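Local coordinates for hypothetical protein SpyM3_0169 (Streptococcus pyogenes, PDB 1PG6), which is of unknown function but belongs to the AIM24 family of the cupin clan and carries two bound calcium ions, at residues 175-180 against 211-216; 43-48 against 92-97; 98-103 against 161-166; 110-115 against 150-155; 35-40 against 121-126. All blocks are in the same frame, centred on the assembly; numbering follows the deposited sequence.

How the interactions relate
Four of the five contacts pair antiparallel strands. Interaction 5 is the buried one, inside a six-stranded sheet, and is held by backbone bonds and apolar side chains. Interaction 4 belongs to a second six-stranded sheet and adds a chain of amide and hydroxyl bonds; Leu155 and Ser126 probably join it to interaction 5 by a hydrogen bond. Interactions 1 and 2, about 35 Å apart between centres on opposite sides of the chain's centre, form outer strand pairs with more exposed threonine and tyrosine faces; interaction 2 also holds a calcium ion through a backbone carbonyl. Interaction 3 pairs loops round the other calcium ion and touches interactions 2 and 5 through Pro97, Gln39 and Leu121.

Interaction 1: residues 175-180 against 211-216; sequences TMTIDN and VNTFRG
Thr177 and Thr213 stand on the same face of two antiparallel strands, their side chains crossing obliquely so that the hydroxyls meet. Thr177 OG1 lies 2.7 Å from Thr213 OG1 in a hydrogen bond that either could donate. Each hydroxyl sits beside its own backbone N, and Thr213 OG1 has a second partner in His195 NE2. The methyl Thr177 CG2 leans instead against Val211 CG2, 3.5 Å away. Thr175 and Arg215 lie side by side and point the same way on this face. Thr175 OG1, anti to its backbone N (chi1 -176°), donates to Phe214 O at 2.8 Å, approaching 32° out of the carbonyl plane. Met176 N also binds Phe214 O, giving that oxygen two donors. The strands 174-179 and 211-215 are neighbours in a three-stranded antiparallel sheet, with 174-179 at its edge and 191-195 beyond 211-215. Reciprocal backbone bonds join Met176 to Phe214 and Ile178 to Asn212; Asn212 N reaches Ile178 O at 2.7 Å. On the face with Ile178 and Phe214 the side chains cross at about a right angle, and Ile178 CD1 approaches Phe214 CE2 to 4.1 Å. Asn212 OD1 lies over one face of the Phe214 ring, 3.4 Å above its plane and displaced toward the rim, while Trp186 meets that ring edge-to-face.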
# COMPACT_ATOMS: atom_id res chain seq x y z
N THR A 175 -16.01 -5.78 -17.06
CA THR A 175 -15.68 -6.40 -15.78
C THR A 175 -14.48 -7.33 -15.90
O THR A 175 -14.17 -7.83 -16.98
CB THR A 175 -16.88 -7.20 -15.24
OG1 THR A 175 -16.56 -7.73 -13.95
CG2 THR A 175 -17.21 -8.35 -16.18
N MSE A 176 -13.82 -7.56 -14.78
CA MSE A 176 -12.65 -8.43 -14.76
C MSE A 176 -12.42 -8.92 -13.34
O MSE A 176 -12.54 -8.15 -12.38
CB MSE A 176 -11.43 -7.66 -15.26
CG MSE A 176 -10.19 -8.51 -15.44
SE MSE A 176 -8.73 -7.48 -16.18
CE MSE A 176 -9.18 -7.64 -18.05
N THR A 177 -12.10 -10.20 -13.20
CA THR A 177 -11.86 -10.80 -11.90
C THR A 177 -10.42 -11.30 -11.82
O THR A 177 -9.97 -12.06 -12.68
CB THR A 177 -12.85 -11.95 -11.64
OG1 THR A 177 -14.18 -11.42 -11.60
CG2 THR A 177 -12.54 -12.62 -10.31
N ILE A 178 -9.72 -10.87 -10.78
CA ILE A 178 -8.32 -11.23 -10.59
C ILE A 178 -8.02 -11.70 -9.17
O ILE A 178 -8.60 -11.19 -8.21
CB ILE A 178 -7.42 -10.00 -10.86
CG1 ILE A 178 -7.78 -9.37 -12.20
CG2 ILE A 178 -5.95 -10.40 -10.84
CD1 ILE A 178 -7.17 -8.01 -12.40
N ASP A 179 -7.13 -12.68 -9.06
CA ASP A 179 -6.68 -13.20 -7.78
C ASP A 179 -6.24 -11.95 -7.00
O ASP A 179 -5.38 -11.20 -7.46
CB ASP A 179 -5.49 -14.14 -8.03
CG ASP A 179 -4.85 -14.67 -6.77
OD1 ASP A 179 -5.14 -14.18 -5.66
OD2 ASP A 179 -4.03 -15.59 -6.91
N ASN A 180 -6.84 -11.70 -5.83
CA ASN A 180 -6.51 -10.49 -5.09
C ASN A 180 -5.06 -10.40 -4.64
O ASN A 180 -4.55 -9.31 -4.38
CB ASN A 180 -7.42 -10.34 -3.87
CG ASN A 180 -7.38 -8.94 -3.29
OD1 ASN A 180 -7.12 -8.74 -2.10
ND2 ASN A 180 -7.63 -7.95 -4.13
N VAL A 211 -10.74 -13.55 -4.66
CA VAL A 211 -10.52 -12.83 -5.90
C VAL A 211 -11.15 -11.45 -5.76
O VAL A 211 -11.97 -11.22 -4.87
CB VAL A 211 -11.16 -13.56 -7.10
CG1 VAL A 211 -10.56 -14.94 -7.25
CG2 VAL A 211 -12.67 -13.64 -6.92
N ASN A 212 -10.77 -10.55 -6.65
CA ASN A 212 -11.31 -9.20 -6.65
C ASN A 212 -12.00 -9.01 -8.00
O ASN A 212 -11.37 -9.14 -9.05
CB ASN A 212 -10.17 -8.17 -6.49
CG ASN A 212 -10.67 -6.81 -6.04
OD1 ASN A 212 -11.78 -6.40 -6.37
ND2 ASN A 212 -9.84 -6.10 -5.28
N THR A 213 -13.30 -8.74 -7.97
CA THR A 213 -14.04 -8.52 -9.21
C THR A 213 -14.26 -7.02 -9.39
O THR A 213 -14.86 -6.36 -8.54
CB THR A 213 -15.41 -9.23 -9.18
OG1 THR A 213 -15.21 -10.65 -9.17
CG2 THR A 213 -16.23 -8.86 -10.42
N PHE A 214 -13.74 -6.49 -10.50
CA PHE A 214 -13.84 -5.07 -10.83
C PHE A 214 -14.86 -4.82 -11.92
O PHE A 214 -15.01 -5.62 -12.84
CB PHE A 214 -12.48 -4.56 -11.32
CG PHE A 214 -11.36 -4.78 -10.35
CD1 PHE A 214 -11.18 -3.92 -9.27
CD2 PHE A 214 -10.49 -5.85 -10.51
CE1 PHE A 214 -10.15 -4.13 -8.36
CE2 PHE A 214 -9.45 -6.06 -9.61
CZ PHE A 214 -9.28 -5.20 -8.53
N ARG A 215 -15.57 -3.70 -11.81
CA ARG A 215 -16.57 -3.32 -12.81
C ARG A 215 -16.56 -1.80 -12.99
O ARG A 215 -16.53 -1.06 -12.01
CB ARG A 215 -17.96 -3.76 -12.35
CG ARG A 215 -18.07 -5.23 -11.98
CD ARG A 215 -19.47 -5.60 -11.54
NE ARG A 215 -19.58 -7.03 -11.25
CZ ARG A 215 -20.73 -7.67 -11.05
NH1 ARG A 215 -21.88 -7.01 -11.11
NH2 ARG A 215 -20.72 -8.97 -10.79
N GLY A 216 -16.57 -1.35 -14.24
CA GLY A 216 -16.59 0.08 -14.50
C GLY A 216 -15.42 0.62 -15.30
O GLY A 216 -14.83 -0.09 -16.13

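Interaction 2: residues 43-48 against 92-97; sequences MVYHTE and KLALAP. With CA (calcium ion), chain C.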
# COMPACT_ATOMS: atom_id res chain seq x y z
N MSE A 43 12.04 3.13 6.06
CA MSE A 43 13.13 4.11 6.10
C MSE A 43 14.51 3.46 5.89
O MSE A 43 14.80 2.44 6.49
CB MSE A 43 13.11 4.83 7.45
CG MSE A 43 14.19 5.87 7.59
SE MSE A 43 13.80 7.39 6.50
CE MSE A 43 12.60 8.26 7.75
N VAL A 44 15.35 4.05 5.05
CA VAL A 44 16.70 3.52 4.84
C VAL A 44 17.66 4.49 5.51
O VAL A 44 18.59 4.09 6.20
CB VAL A 44 17.05 3.41 3.35
CG1 VAL A 44 18.48 2.90 3.18
CG2 VAL A 44 16.06 2.46 2.67
N TYR A 45 17.41 5.78 5.30
CA TYR A 45 18.21 6.83 5.91
C TYR A 45 17.51 8.17 5.76
O TYR A 45 16.60 8.32 4.94
CB TYR A 45 19.62 6.88 5.32
CG TYR A 45 19.73 7.23 3.85
CD1 TYR A 45 19.92 6.24 2.89
CD2 TYR A 45 19.69 8.56 3.43
CE1 TYR A 45 20.07 6.55 1.54
CE2 TYR A 45 19.84 8.89 2.08
CZ TYR A 45 20.03 7.88 1.14
OH TYR A 45 20.18 8.21 -0.19
N HIS A 46 17.93 9.14 6.55
CA HIS A 46 17.33 10.46 6.49
C HIS A 46 18.25 11.49 7.11
O HIS A 46 19.09 11.15 7.94
CB HIS A 46 15.98 10.45 7.21
CG HIS A 46 16.08 10.15 8.68
ND1 HIS A 46 16.41 11.10 9.61
CD2 HIS A 46 15.90 8.99 9.36
CE1 HIS A 46 16.43 10.55 10.81
NE2 HIS A 46 16.13 9.27 10.69
N THR A 47 18.11 12.75 6.70
CA THR A 47 18.95 13.81 7.25
C THR A 47 18.54 14.09 8.69
O THR A 47 17.43 13.76 9.11
CB THR A 47 18.84 15.10 6.42
OG1 THR A 47 17.46 15.42 6.20
CG2 THR A 47 19.54 14.92 5.08
N GLU A 48 19.45 14.69 9.45
CA GLU A 48 19.22 15.00 10.86
C GLU A 48 17.95 15.80 11.14
O GLU A 48 17.28 15.56 12.14
CB GLU A 48 20.43 15.74 11.42
CG GLU A 48 20.37 16.00 12.92
CD GLU A 48 20.39 14.72 13.74
OE1 GLU A 48 19.42 13.93 13.65
OE2 GLU A 48 21.38 14.50 14.47
N LYS A 92 15.97 15.37 3.64
CA LYS A 92 15.97 14.26 2.70
C LYS A 92 15.83 12.92 3.41
O LYS A 92 16.23 12.76 4.56
CB LYS A 92 17.26 14.25 1.88
CG LYS A 92 17.52 15.50 1.07
CD LYS A 92 18.85 15.40 0.33
CE LYS A 92 19.17 16.67 -0.43
NZ LYS A 92 20.46 16.56 -1.17
N LEU A 93 15.26 11.95 2.71
CA LEU A 93 15.13 10.61 3.27
C LEU A 93 14.99 9.65 2.11
O LEU A 93 14.64 10.04 1.00
CB LEU A 93 13.93 10.50 4.21
CG LEU A 93 12.50 10.52 3.67
CD1 LEU A 93 11.57 9.85 4.68
CD2 LEU A 93 12.05 11.95 3.40
N ALA A 94 15.30 8.38 2.36
CA ALA A 94 15.21 7.36 1.33
C ALA A 94 14.41 6.20 1.90
O ALA A 94 14.60 5.82 3.05
CB ALA A 94 16.61 6.90 0.92
N LEU A 95 13.52 5.65 1.08
CA LEU A 95 12.69 4.53 1.49
C LEU A 95 12.93 3.32 0.61
O LEU A 95 13.32 3.45 -0.56
CB LEU A 95 11.20 4.89 1.36
CG LEU A 95 10.69 6.15 2.04
CD1 LEU A 95 9.18 6.28 1.78
CD2 LEU A 95 10.99 6.07 3.52
N ALA A 96 12.68 2.15 1.17
CA ALA A 96 12.82 0.90 0.44
C ALA A 96 11.58 0.05 0.69
O ALA A 96 11.13 -0.08 1.83
CB ALA A 96 14.06 0.15 0.92
N PRO A 97 10.99 -0.50 -0.38
CA PRO A 97 9.79 -1.35 -0.25
C PRO A 97 10.19 -2.61 0.52
O PRO A 97 11.34 -3.04 0.44
CB PRO A 97 9.44 -1.68 -1.70
CG PRO A 97 10.01 -0.52 -2.47
CD PRO A 97 11.32 -0.28 -1.79
CA CA C . 14.13 0.38 7.65
O HOH W 1 13.70 -1.48 9.31
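Val44 and Tyr45 share Ala94 as their partner, and backbone hydrogen bonds fix this arrangement. Val44 N donates to Ala94 O at 2.8 Å, while Ala94 N donates to Tyr45 O at 2.9 Å. Farther along, Thr47 N binds Lys92 O, and the return bond uses a side chain: Lys92 N points almost straight at Thr47 OG1, 3.0 Å away with 171° at the hydrogen. Thr47 OG1 lies between its backbone N and carbonyl carbon (chi1 49°), turned toward that N-H. Two residues opposite one make a classic beta bulge, shifting the register by one between the Met43-Leu95 and Tyr45-Ala94 pairs. It lies in strand 43-46, at the edge of a four-stranded antiparallel sheet in which strand 26-30 flanks 91-95 on its other side. Apolar contacts divide between the two faces. On one, Ala94 CB sits over the Tyr45 ring in a CH-pi contact, 3.7 Å from the centroid. On the other, the selenomethionine Met43 crosses Leu93 at about a right angle, with its methyl CE 3.6 Å from Leu93 CD1. Beside the bulge, Val44 CG2 meets Ala96 CB at 3.5 Å. Metal coordination involves the backbone alone in this segment: Met43 O binds a calcium ion at 2.5 Å, alongside a water and the carbonyl oxygen of Gly41.

Interaction 3: residues 98-103 against 161-166; sequences NTPGQI and NSFGSI. With CA (calcium ion), chain B.
Thr99 OG1 (chi1 60°) and Asn161 CG (chi1 78°) each lie between their backbone N and carbonyl carbon, an arrangement in which Thr99 OG1 and Asn161 OD1 both reach one calcium ion. Thr99 grips the metal twice, through OG1 at 2.6 Å and its own carbonyl oxygen. From the other loop, Asn161 OD1 binds at 2.7 Å and Ser162 O at 2.5 Å; water 3 is a further ligand and donates to Gln102 O. The amide nitrogen of Asn161 is held by Gly118 O, which helps fix the rotation of the amide that presents OD1. Water 2 lies 2.7 Å from Thr99 OG1 in a second-shell position. Beside the metal, the loops are joined by Gly164 N donating to Pro100 O and by Ser162 N donating to Gln102 O at 3.0 Å. Ser162 OG accepts from Gln102 N at 3.1 Å and donates to Gly164 O, bridging both loops with one hydroxyl. Gly101 brings its CA to 3.2 Å from Ser162 O, a position where a CB would collide with that carbonyl. Pro100 and Phe163 lie side by side, with Pro100 CD against the ring. None of the protein groups seen on this calcium is a carboxylate, so the ion is probably stabilised here by the dipoles of carbonyl, amide and hydroxyl oxygens and of water rather than by a negative charge in its first shell.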
# COMPACT_ATOMS: atom_id res chain seq x y z
N ASN A 98 9.25 -3.22 1.25
CA ASN A 98 9.57 -4.42 2.01
C ASN A 98 9.58 -5.70 1.19
O ASN A 98 9.94 -6.76 1.71
CB ASN A 98 8.63 -4.57 3.21
CG ASN A 98 7.17 -4.66 2.82
OD1 ASN A 98 6.80 -5.41 1.92
ND2 ASN A 98 6.33 -3.89 3.50
N THR A 99 9.18 -5.62 -0.08
CA THR A 99 9.19 -6.81 -0.93
C THR A 99 9.90 -6.52 -2.26
O THR A 99 9.90 -5.39 -2.74
CB THR A 99 7.75 -7.32 -1.25
OG1 THR A 99 6.99 -6.30 -1.91
CG2 THR A 99 7.02 -7.69 0.03
N PRO A 100 10.54 -7.55 -2.84
CA PRO A 100 11.26 -7.38 -4.11
C PRO A 100 10.27 -7.04 -5.22
O PRO A 100 9.35 -7.80 -5.49
CB PRO A 100 11.89 -8.75 -4.35
CG PRO A 100 11.99 -9.34 -2.96
CD PRO A 100 10.72 -8.91 -2.31
N GLY A 101 10.46 -5.89 -5.87
CA GLY A 101 9.54 -5.54 -6.94
C GLY A 101 9.77 -4.16 -7.51
O GLY A 101 10.91 -3.73 -7.66
N GLN A 102 8.68 -3.47 -7.82
CA GLN A 102 8.74 -2.14 -8.40
C GLN A 102 7.94 -1.14 -7.58
O GLN A 102 7.24 -1.50 -6.64
CB GLN A 102 8.20 -2.16 -9.84
CG GLN A 102 9.05 -2.98 -10.83
CD GLN A 102 8.47 -3.00 -12.25
OE1 GLN A 102 9.21 -2.96 -13.24
NE2 GLN A 102 7.16 -3.07 -12.34
N ILE A 103 8.08 0.13 -7.94
CA ILE A 103 7.37 1.21 -7.28
C ILE A 103 6.67 2.01 -8.37
O ILE A 103 7.22 2.21 -9.45
CB ILE A 103 8.33 2.16 -6.52
CG1 ILE A 103 9.03 1.39 -5.39
CG2 ILE A 103 7.57 3.35 -5.95
CD1 ILE A 103 10.14 2.18 -4.70
N ASN A 161 3.84 -0.09 -4.07
CA ASN A 161 4.93 -1.02 -4.37
C ASN A 161 4.38 -2.41 -4.66
O ASN A 161 3.35 -2.79 -4.12
CB ASN A 161 5.88 -1.09 -3.17
CG ASN A 161 5.33 -1.95 -2.06
OD1 ASN A 161 5.53 -3.16 -2.05
ND2 ASN A 161 4.59 -1.34 -1.15
N SER A 162 5.08 -3.17 -5.50
CA SER A 162 4.64 -4.52 -5.84
C SER A 162 5.63 -5.59 -5.45
O SER A 162 6.80 -5.32 -5.22
CB SER A 162 4.46 -4.64 -7.35
OG SER A 162 5.73 -4.48 -7.99
N PHE A 163 5.13 -6.82 -5.37
CA PHE A 163 5.98 -7.98 -5.16
C PHE A 163 5.97 -8.51 -6.60
O PHE A 163 4.93 -8.95 -7.10
CB PHE A 163 5.34 -9.00 -4.22
CG PHE A 163 6.13 -10.28 -4.09
CD1 PHE A 163 7.52 -10.26 -4.00
CD2 PHE A 163 5.48 -11.50 -4.04
CE1 PHE A 163 8.25 -11.45 -3.86
CE2 PHE A 163 6.19 -12.70 -3.90
CZ PHE A 163 7.58 -12.67 -3.81
N GLY A 164 7.11 -8.46 -7.27
CA GLY A 164 7.16 -8.90 -8.65
C GLY A 164 7.05 -7.66 -9.53
O GLY A 164 7.22 -6.54 -9.05
N SER A 165 6.77 -7.87 -10.81
CA SER A 165 6.65 -6.77 -11.77
C SER A 165 5.21 -6.27 -11.89
O SER A 165 4.27 -7.03 -11.68
CB SER A 165 7.16 -7.21 -13.15
OG SER A 165 8.53 -7.62 -13.08
N ILE A 166 5.06 -5.00 -12.24
CA ILE A 166 3.75 -4.36 -12.37
C ILE A 166 3.22 -4.24 -13.79
O ILE A 166 3.95 -3.90 -14.72
CB ILE A 166 3.77 -2.92 -11.78
CG1 ILE A 166 4.04 -2.98 -10.28
CG2 ILE A 166 2.43 -2.21 -12.05
CD1 ILE A 166 4.28 -1.61 -9.65
CA CA B . 7.71 -4.20 -3.21
O HOH W 2 4.34 -6.15 -1.56
O HOH W 3 9.09 -2.79 -4.75

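Interaction 4: residues 110-115 against 150-155; sequences EKQYRL and MTTEGL
Gln112 bends across to Thr152, its side chain folded at chi2 (-59°), which turns CD toward the opposite strand. The two ends of its amide then take different partners. OE1 accepts from Thr152 OG1 at 2.6 Å, in the carbonyl plane and on a lone pair; NE2 donates to Gly154 O at 3.0 Å and also to Gly109 O. Thr152 OG1 in turn accepts from Tyr113 N at 3.0 Å with a nearly straight N-H (175°), so one buried hydroxyl relays between a backbone amide and a side-chain amide. Thr152 N donates to Tyr113 O, and farther along Met150 N donates to Leu115 O. These bonds prolong the junction of antiparallel strands 113-116 and 148-153, neighbours within a six-stranded sheet where 183-187 and 128-133 lie to their outer sides. Leu115 packs slantwise against the selenomethionine Met150 on the face they share, and Leu115 CD1 comes 4.1 Å from Met150 CG and a similar distance from Thr152 CG2. On the other face Arg114 and Thr151 run side by side, pointing the same way, and Arg114 NH1 donates to Thr151 OG1 at 2.8 Å, with the hydroxyl tilted 20° from the guanidinium plane.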
# COMPACT_ATOMS: atom_id res chain seq x y z
N GLU A 110 -8.16 14.47 -9.04
CA GLU A 110 -9.37 14.09 -9.77
C GLU A 110 -9.46 12.58 -9.71
O GLU A 110 -10.53 12.00 -9.85
CB GLU A 110 -9.28 14.55 -11.23
CG GLU A 110 -9.05 16.04 -11.42
CD GLU A 110 -9.21 16.47 -12.87
OE1 GLU A 110 -8.88 17.63 -13.20
OE2 GLU A 110 -9.66 15.63 -13.69
N LYS A 111 -8.31 11.94 -9.51
CA LYS A 111 -8.26 10.49 -9.42
C LYS A 111 -7.75 10.08 -8.04
O LYS A 111 -6.89 10.74 -7.46
CB LYS A 111 -7.35 9.92 -10.51
CG LYS A 111 -7.85 10.17 -11.93
CD LYS A 111 -6.90 9.62 -12.99
CE LYS A 111 -6.83 8.10 -12.97
NZ LYS A 111 -8.07 7.46 -13.50
N GLN A 112 -8.31 8.99 -7.52
CA GLN A 112 -7.93 8.46 -6.23
C GLN A 112 -7.81 6.96 -6.41
O GLN A 112 -8.25 6.42 -7.42
CB GLN A 112 -8.97 8.77 -5.15
CG GLN A 112 -9.15 10.25 -4.84
CD GLN A 112 -7.88 10.92 -4.36
OE1 GLN A 112 -7.06 10.31 -3.67
NE2 GLN A 112 -7.71 12.19 -4.71
N TYR A 113 -7.21 6.29 -5.43
CA TYR A 113 -7.02 4.85 -5.53
C TYR A 113 -7.26 4.09 -4.24
O TYR A 113 -7.26 4.67 -3.15
CB TYR A 113 -5.59 4.55 -5.99
CG TYR A 113 -5.20 5.18 -7.31
CD1 TYR A 113 -4.77 6.51 -7.38
CD2 TYR A 113 -5.33 4.46 -8.50
CE1 TYR A 113 -4.48 7.11 -8.60
CE2 TYR A 113 -5.04 5.06 -9.73
CZ TYR A 113 -4.62 6.37 -9.78
OH TYR A 113 -4.38 6.96 -10.99
N ARG A 114 -7.45 2.78 -4.39
CA ARG A 114 -7.62 1.88 -3.27
C ARG A 114 -6.42 0.94 -3.42
O ARG A 114 -5.96 0.68 -4.54
CB ARG A 114 -8.93 1.09 -3.37
CG ARG A 114 -10.19 1.96 -3.40
CD ARG A 114 -11.44 1.11 -3.24
NE ARG A 114 -12.67 1.80 -3.66
CZ ARG A 114 -13.35 2.67 -2.91
NH1 ARG A 114 -12.94 2.97 -1.69
NH2 ARG A 114 -14.46 3.22 -3.39
N LEU A 115 -5.90 0.45 -2.30
CA LEU A 115 -4.75 -0.44 -2.33
C LEU A 115 -4.89 -1.58 -1.34
O LEU A 115 -5.47 -1.42 -0.27
CB LEU A 115 -3.46 0.30 -1.97
CG LEU A 115 -3.16 1.67 -2.58
CD1 LEU A 115 -3.96 2.73 -1.86
CD2 LEU A 115 -1.67 1.96 -2.43
N MSE A 150 -6.98 0.13 1.64
CA MSE A 150 -6.71 1.54 1.87
C MSE A 150 -7.26 2.37 0.73
O MSE A 150 -7.11 2.01 -0.44
CB MSE A 150 -5.20 1.77 1.98
CG MSE A 150 -4.78 3.22 2.12
SE MSE A 150 -2.85 3.42 2.05
CE MSE A 150 -2.40 2.22 3.47
N THR A 151 -7.89 3.49 1.06
CA THR A 151 -8.43 4.39 0.03
C THR A 151 -7.87 5.78 0.27
O THR A 151 -7.89 6.28 1.40
CB THR A 151 -9.97 4.44 0.06
OG1 THR A 151 -10.50 3.16 -0.33
CG2 THR A 151 -10.49 5.50 -0.90
N THR A 152 -7.37 6.40 -0.79
CA THR A 152 -6.78 7.74 -0.71
C THR A 152 -7.79 8.86 -0.93
O THR A 152 -8.89 8.64 -1.43
CB THR A 152 -5.67 7.92 -1.77
OG1 THR A 152 -6.24 7.89 -3.08
CG2 THR A 152 -4.63 6.81 -1.65
N GLU A 153 -7.37 10.06 -0.56
CA GLU A 153 -8.19 11.26 -0.71
C GLU A 153 -7.24 12.45 -0.67
O GLU A 153 -6.15 12.36 -0.10
CB GLU A 153 -9.20 11.36 0.43
CG GLU A 153 -10.08 12.59 0.38
CD GLU A 153 -10.99 12.71 1.59
OE1 GLU A 153 -10.46 12.80 2.72
OE2 GLU A 153 -12.23 12.72 1.41
N GLY A 154 -7.64 13.55 -1.29
CA GLY A 154 -6.80 14.74 -1.28
C GLY A 154 -5.84 14.90 -2.44
O GLY A 154 -5.88 14.13 -3.41
N LEU A 155 -4.98 15.90 -2.34
CA LEU A 155 -4.00 16.19 -3.37
C LEU A 155 -2.63 15.69 -2.92
O LEU A 155 -2.31 15.70 -1.73
CB LEU A 155 -3.93 17.69 -3.65
CG LEU A 155 -5.23 18.38 -4.05
CD1 LEU A 155 -4.97 19.87 -4.28
CD2 LEU A 155 -5.79 17.75 -5.31

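Interaction 5: residues 35-40 against 121-126; sequences SVYLQQ and LALDGS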
# COMPACT_ATOMS: atom_id res chain seq x y z
N SER A 35 5.81 16.85 5.17
CA SER A 35 5.73 15.53 5.79
C SER A 35 5.29 14.48 4.79
O SER A 35 4.81 14.79 3.70
CB SER A 35 4.74 15.55 6.96
OG SER A 35 3.42 15.68 6.48
N VAL A 36 5.43 13.22 5.19
CA VAL A 36 5.03 12.12 4.34
C VAL A 36 4.73 10.89 5.18
O VAL A 36 5.42 10.60 6.16
CB VAL A 36 6.14 11.77 3.32
CG1 VAL A 36 7.44 11.45 4.04
CG2 VAL A 36 5.71 10.60 2.46
N TYR A 37 3.68 10.18 4.79
CA TYR A 37 3.29 8.95 5.46
C TYR A 37 4.11 7.85 4.79
O TYR A 37 4.30 7.88 3.58
CB TYR A 37 1.80 8.63 5.24
CG TYR A 37 0.83 9.65 5.79
CD1 TYR A 37 0.41 10.73 5.03
CD2 TYR A 37 0.32 9.50 7.08
CE1 TYR A 37 -0.51 11.66 5.54
CE2 TYR A 37 -0.60 10.42 7.60
CZ TYR A 37 -1.01 11.49 6.82
OH TYR A 37 -1.92 12.39 7.33
N LEU A 38 4.59 6.89 5.57
CA LEU A 38 5.40 5.82 5.00
C LEU A 38 5.15 4.45 5.62
O LEU A 38 4.76 4.32 6.78
CB LEU A 38 6.89 6.14 5.12
CG LEU A 38 7.41 6.45 6.52
CD1 LEU A 38 8.65 5.62 6.84
CD2 LEU A 38 7.72 7.94 6.61
N GLN A 39 5.37 3.43 4.80
CA GLN A 39 5.23 2.04 5.20
C GLN A 39 6.14 1.82 6.40
O GLN A 39 7.33 2.15 6.35
CB GLN A 39 5.67 1.15 4.04
CG GLN A 39 5.79 -0.33 4.34
CD GLN A 39 6.38 -1.09 3.17
OE1 GLN A 39 5.69 -1.39 2.19
NE2 GLN A 39 7.68 -1.39 3.25
N GLN A 40 5.59 1.29 7.49
CA GLN A 40 6.40 1.07 8.68
C GLN A 40 7.66 0.30 8.33
O GLN A 40 7.61 -0.72 7.64
CB GLN A 40 5.61 0.28 9.73
CG GLN A 40 6.34 0.19 11.06
CD GLN A 40 5.78 -0.87 11.98
OE1 GLN A 40 6.07 -0.88 13.17
NE2 GLN A 40 4.97 -1.77 11.43
N LEU A 121 3.43 2.31 0.10
CA LEU A 121 4.82 2.66 0.39
C LEU A 121 4.92 4.07 0.98
O LEU A 121 5.56 4.27 2.01
CB LEU A 121 5.70 2.57 -0.86
CG LEU A 121 7.13 3.06 -0.64
CD1 LEU A 121 7.77 2.31 0.52
CD2 LEU A 121 7.96 2.86 -1.91
N ALA A 122 4.28 5.04 0.33
CA ALA A 122 4.34 6.41 0.81
C ALA A 122 3.18 7.27 0.31
O ALA A 122 2.54 6.97 -0.70
CB ALA A 122 5.66 7.06 0.42
N LEU A 123 2.93 8.36 1.02
CA LEU A 123 1.85 9.26 0.67
C LEU A 123 2.15 10.67 1.16
O LEU A 123 2.59 10.85 2.30
CB LEU A 123 0.55 8.77 1.30
CG LEU A 123 -0.71 9.60 1.05
CD1 LEU A 123 -1.11 9.51 -0.42
CD2 LEU A 123 -1.84 9.08 1.93
N ASP A 124 1.92 11.65 0.30
CA ASP A 124 2.15 13.04 0.66
C ASP A 124 1.38 13.38 1.93
O ASP A 124 0.25 12.94 2.11
CB ASP A 124 1.68 13.95 -0.48
CG ASP A 124 2.83 14.54 -1.26
OD1 ASP A 124 2.87 14.36 -2.49
OD2 ASP A 124 3.69 15.20 -0.63
N GLY A 125 2.01 14.15 2.81
CA GLY A 125 1.36 14.54 4.05
C GLY A 125 0.14 15.39 3.78
O GLY A 125 -0.72 15.54 4.65
N SER A 126 0.07 15.96 2.58
CA SER A 126 -1.05 16.81 2.20
C SER A 126 -2.28 15.97 1.87
O SER A 126 -3.41 16.47 1.87
CB SER A 126 -0.68 17.65 0.99
OG SER A 126 -0.33 16.84 -0.12
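Tyr37 and Leu123 form the close-knit middle of this contact, a hydrogen-bonded antiparallel pair whose side chains share one face. Tyr37 N donates to Leu123 O at 2.8 Å, lying in the carbonyl plane, and Leu123 N returns a bond to Tyr37 O. On the face they share, Tyr37 CB meets Leu123 CB at 4.1 Å. Beside this pair, Val36 CG2, anti to its backbone N and beside the carbonyl carbon, comes 3.1 Å from Leu123 O and also touches Ala122 CB. Gln39 N adds another bond to Leu121 O, with the donor standing 38° out of the carbonyl plane. Strands 35-39 and 120-124 are central neighbours in a six-stranded antiparallel sheet, flanked by 82-87 and 156-161. Leu121 and Ala122 are paired with the single residue Leu159 of the latter strand, a classic beta bulge, while Leu38 packs against Thr83 and Ala85 of the former. The pairing slackens toward Ser35 and Gly125, which are partly exposed. Gly125 N still donates to Ser35 O at 3.0 Å, but the bond is bent to 138° at the hydrogen and its donor stands above the carbonyl plane. Here the Tyr37 ring meets the backbone of Asp124 and Gly125: Asp124 O lies at its edge, in plane, 3.7 Å from Tyr37 CD1, and Gly125 CA approaches Tyr37 CE1. Ser35 OG rests 3.4 Å from Gly125 CA, where a CB directed toward Ser35 would clash. The Asp124 carboxylate turns away to the backbone nitrogens of Thr157 and Met13.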